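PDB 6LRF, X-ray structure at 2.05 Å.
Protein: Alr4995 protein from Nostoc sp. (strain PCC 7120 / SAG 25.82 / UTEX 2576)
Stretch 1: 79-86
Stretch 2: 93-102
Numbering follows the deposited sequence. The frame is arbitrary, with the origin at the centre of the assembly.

Stretch 1 (79-86) NVVLSRFL
Stretch 2, residues 93-102: EEPYFKEWFE

Residues 79-82 form a β-strand, with phi/psi running from -132/136 at Val80 to -67/138 at Leu82; residues 83-85 stay extended (Phe85 at -76/145) but are loop, and Leu86 turns to -67/-52. Stretch 2 is helical and continues beyond Glu102. Its i to i-4 hydrogen bonds run from Phe97 N to Glu93 O (3.0 Å) through Glu102 N to Lys98 O (2.9 Å). Strand and helix axes are nearly antiparallel, at 175° with a closest approach of 10.0 Å. The register follows from the nearest CA pairs: Val80 CA to Phe101 CA 7.7 Å, Leu82 CA to Lys98 CA 6.9 Å, and Ser83 CA to Glu94 CA 7.1 Å. The contact buries 475 Å², both sides summed.

At the strand end the contact is apolar. Val80 points its CA-CB bond toward the helix, whereas that of Val81 points away, as strand alternation predicts. With chi1 at 43° (p), Val80 lays CG2 over one face of the Phe101 ring, 3.7 Å from the centroid and 11° off the normal, a CH-pi contact. Phe101 (chi1 -77°, m; chi2 -52°) also receives Leu82 at its edge, with Leu82 CD1 4.1 Å from Phe101 CD2. The CA-CB bond of Leu82 points sideways, yet its t,p rotamer (-169°, 69°) carries CD1 to the helix backbone, 3.8 Å from Lys98 N, and to 4.4 Å from Phe97 CB. Lys98, all t, passes Leu82 with its CB 3.9 Å from Leu82 CD1, then leads its end away.

Glu94 supplies the polar anchor and has the largest covered area, 107 Å². Its m,t conformation (-68°, 171°; chi3 17°) extends the carboxylate toward the loop, where the two oxygens serve different donors. OE2 accepts a hydrogen bond from Phe85 N at 2.9 Å and 169°, a nearly linear approach. OE1 takes Arg84 NH2 at 2.8 Å and 146°, a hydrogen bond that is also a salt bridge, near the guanidinium plane. Although the Arg84 CA-CB bond points away, the t,p,t sequence (178°, 49°, 178°; chi4 177°) bends the chain at chi2 and brings its end back. One water donates to Ser83 O at 2.7 Å and, weakly, to Glu94 OE1 at 3.2 Å.

Phe85, pointing toward the helix with chi1 -69° (m) and chi2 -86°, directs its ring edge at Glu94, with CD2 3.5 Å from Glu94 OE2. Its CZ meets Phe97 CE2 edge to edge at 4.2 Å, Phe97 having chi1 -75° (m) and chi2 -34°.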

# COMPACT_ATOMS: atom_id res chain seq x y z
N ASN B 79 -10.24 -31.43 53.62
CA ASN B 79 -8.93 -31.04 53.09
C ASN B 79 -8.90 -29.62 52.53
O ASN B 79 -9.86 -29.18 51.89
CB ASN B 79 -8.49 -32.01 52.00
CG ASN B 79 -8.26 -33.40 52.52
OD1 ASN B 79 -7.54 -33.58 53.51
ND2 ASN B 79 -8.90 -34.38 51.89
N VAL B 80 -7.80 -28.90 52.74
CA VAL B 80 -7.61 -27.62 52.08
C VAL B 80 -6.21 -27.58 51.47
O VAL B 80 -5.25 -28.04 52.08
CB VAL B 80 -7.84 -26.40 53.05
CG1 VAL B 80 -7.20 -26.65 54.37
CG2 VAL B 80 -7.29 -25.10 52.46
N VAL B 81 -6.11 -27.09 50.23
CA VAL B 81 -4.81 -26.71 49.68
C VAL B 81 -4.70 -25.21 49.93
O VAL B 81 -5.52 -24.44 49.44
CB VAL B 81 -4.64 -27.03 48.18
CG1 VAL B 81 -3.21 -26.66 47.72
CG2 VAL B 81 -4.91 -28.51 47.91
N LEU B 82 -3.71 -24.83 50.73
CA LEU B 82 -3.45 -23.43 51.05
C LEU B 82 -2.97 -22.67 49.82
O LEU B 82 -2.15 -23.17 49.07
CB LEU B 82 -2.40 -23.35 52.15
CG LEU B 82 -2.15 -22.02 52.84
CD1 LEU B 82 -3.34 -21.62 53.69
CD2 LEU B 82 -0.88 -22.11 53.70
N SER B 83 -3.47 -21.46 49.61
CA SER B 83 -2.90 -20.63 48.56
C SER B 83 -1.45 -20.28 48.83
O SER B 83 -1.05 -20.02 49.97
CB SER B 83 -3.71 -19.35 48.39
OG SER B 83 -4.95 -19.64 47.77
N ARG B 84 -0.66 -20.31 47.76
CA ARG B 84 0.65 -19.68 47.74
C ARG B 84 0.58 -18.52 46.73
O ARG B 84 0.49 -18.74 45.52
CB ARG B 84 1.74 -20.69 47.37
CG ARG B 84 3.16 -20.09 47.28
CD ARG B 84 3.52 -19.25 48.50
NE ARG B 84 4.89 -18.73 48.45
CZ ARG B 84 5.44 -17.93 49.36
NH1 ARG B 84 6.69 -17.51 49.22
NH2 ARG B 84 4.73 -17.54 50.42
N PHE B 85 0.59 -17.28 47.22
CA PHE B 85 0.36 -16.13 46.33
C PHE B 85 1.60 -15.83 45.50
O PHE B 85 2.73 -16.02 45.95
CB PHE B 85 -0.06 -14.87 47.12
CG PHE B 85 -1.44 -14.97 47.73
CD1 PHE B 85 -2.57 -14.64 46.99
CD2 PHE B 85 -1.61 -15.40 49.04
CE1 PHE B 85 -3.85 -14.72 47.55
CE2 PHE B 85 -2.88 -15.50 49.61
CZ PHE B 85 -4.01 -15.15 48.86
N LEU B 86 1.38 -15.39 44.26
CA LEU B 86 2.45 -14.98 43.37
C LEU B 86 3.14 -13.71 43.89
O LEU B 86 4.35 -13.67 44.03
CB LEU B 86 1.91 -14.74 41.96
CG LEU B 86 2.84 -14.11 40.92
CD1 LEU B 86 3.98 -15.05 40.61
CD2 LEU B 86 2.06 -13.78 39.66
N GLU B 93 -0.76 -12.62 53.89
CA GLU B 93 -2.09 -13.11 54.25
C GLU B 93 -2.03 -14.58 54.64
O GLU B 93 -2.88 -15.06 55.40
CB GLU B 93 -3.07 -12.92 53.09
CG GLU B 93 -3.20 -11.50 52.56
CD GLU B 93 -4.18 -11.38 51.39
OE1 GLU B 93 -5.01 -12.30 51.17
OE2 GLU B 93 -4.11 -10.36 50.67
N GLU B 94 -1.02 -15.29 54.13
CA GLU B 94 -0.96 -16.74 54.23
C GLU B 94 -0.96 -17.31 55.66
O GLU B 94 -1.71 -18.26 55.93
CB GLU B 94 0.26 -17.26 53.47
CG GLU B 94 0.10 -17.07 51.97
CD GLU B 94 1.37 -17.36 51.18
OE1 GLU B 94 2.29 -18.03 51.70
OE2 GLU B 94 1.43 -16.93 50.01
N PRO B 95 -0.14 -16.75 56.57
CA PRO B 95 -0.25 -17.22 57.95
C PRO B 95 -1.66 -17.09 58.55
O PRO B 95 -2.11 -18.02 59.22
CB PRO B 95 0.73 -16.31 58.70
CG PRO B 95 1.76 -16.01 57.69
CD PRO B 95 1.00 -15.82 56.42
N TYR B 96 -2.35 -15.99 58.28
CA TYR B 96 -3.66 -15.76 58.87
C TYR B 96 -4.71 -16.69 58.31
O TYR B 96 -5.56 -17.19 59.06
CB TYR B 96 -4.08 -14.30 58.68
CG TYR B 96 -3.10 -13.38 59.34
CD1 TYR B 96 -3.10 -13.25 60.72
CD2 TYR B 96 -2.14 -12.69 58.60
CE1 TYR B 96 -2.19 -12.43 61.36
CE2 TYR B 96 -1.22 -11.86 59.23
CZ TYR B 96 -1.26 -11.74 60.62
OH TYR B 96 -0.36 -10.93 61.28
N PHE B 97 -4.62 -16.97 57.01
CA PHE B 97 -5.53 -17.92 56.38
C PHE B 97 -5.26 -19.32 56.91
O PHE B 97 -6.18 -20.04 57.31
CB PHE B 97 -5.40 -17.87 54.84
CG PHE B 97 -6.05 -16.66 54.21
CD1 PHE B 97 -7.22 -16.11 54.75
CD2 PHE B 97 -5.51 -16.07 53.08
CE1 PHE B 97 -7.84 -15.01 54.17
CE2 PHE B 97 -6.14 -14.96 52.48
CZ PHE B 97 -7.30 -14.43 53.04
N LYS B 98 -3.98 -19.70 56.95
CA LYS B 98 -3.60 -21.00 57.47
C LYS B 98 -4.10 -21.20 58.92
O LYS B 98 -4.60 -22.28 59.29
CB LYS B 98 -2.08 -21.17 57.40
CG LYS B 98 -1.63 -22.51 57.91
CD LYS B 98 -0.13 -22.66 57.83
CE LYS B 98 0.23 -24.11 58.07
NZ LYS B 98 1.70 -24.33 58.15
N GLU B 99 -3.97 -20.15 59.72
CA GLU B 99 -4.43 -20.18 61.11
C GLU B 99 -5.93 -20.46 61.16
O GLU B 99 -6.37 -21.28 61.95
CB GLU B 99 -4.14 -18.86 61.82
CG GLU B 99 -4.45 -18.90 63.31
CD GLU B 99 -4.18 -17.57 64.00
OE1 GLU B 99 -4.87 -16.58 63.66
OE2 GLU B 99 -3.24 -17.52 64.84
N TRP B 100 -6.70 -19.78 60.33
CA TRP B 100 -8.13 -20.03 60.34
C TRP B 100 -8.43 -21.49 59.97
O TRP B 100 -9.22 -22.15 60.63
CB TRP B 100 -8.88 -19.08 59.40
CG TRP B 100 -10.37 -19.24 59.59
CD1 TRP B 100 -11.18 -18.52 60.44
CD2 TRP B 100 -11.22 -20.20 58.95
NE1 TRP B 100 -12.47 -18.97 60.35
CE2 TRP B 100 -12.52 -20.01 59.45
CE3 TRP B 100 -11.00 -21.21 58.01
CZ2 TRP B 100 -13.61 -20.78 59.04
CZ3 TRP B 100 -12.07 -21.99 57.60
CH2 TRP B 100 -13.36 -21.76 58.12
N PHE B 101 -7.78 -21.99 58.92
CA PHE B 101 -8.10 -23.33 58.45
C PHE B 101 -7.79 -24.38 59.52
O PHE B 101 -8.62 -25.25 59.81
CB PHE B 101 -7.33 -23.66 57.16
CG PHE B 101 -7.91 -23.02 55.92
CD1 PHE B 101 -9.26 -23.17 55.61
CD2 PHE B 101 -7.10 -22.28 55.05
CE1 PHE B 101 -9.80 -22.60 54.48
CE2 PHE B 101 -7.65 -21.70 53.91
CZ PHE B 101 -8.99 -21.85 53.62
N GLU B 102 -6.59 -24.29 60.10
CA GLU B 102 -6.16 -25.27 61.09
C GLU B 102 -7.01 -25.20 62.36
O GLU B 102 -7.38 -26.22 62.91
CB GLU B 102 -4.68 -25.09 61.39
CG GLU B 102 -3.84 -25.69 60.26
CD GLU B 102 -2.34 -25.65 60.50
OE1 GLU B 102 -1.85 -24.77 61.24
OE2 GLU B 102 -1.64 -26.51 59.91
O HOH W 1 1.25 -20.96 51.11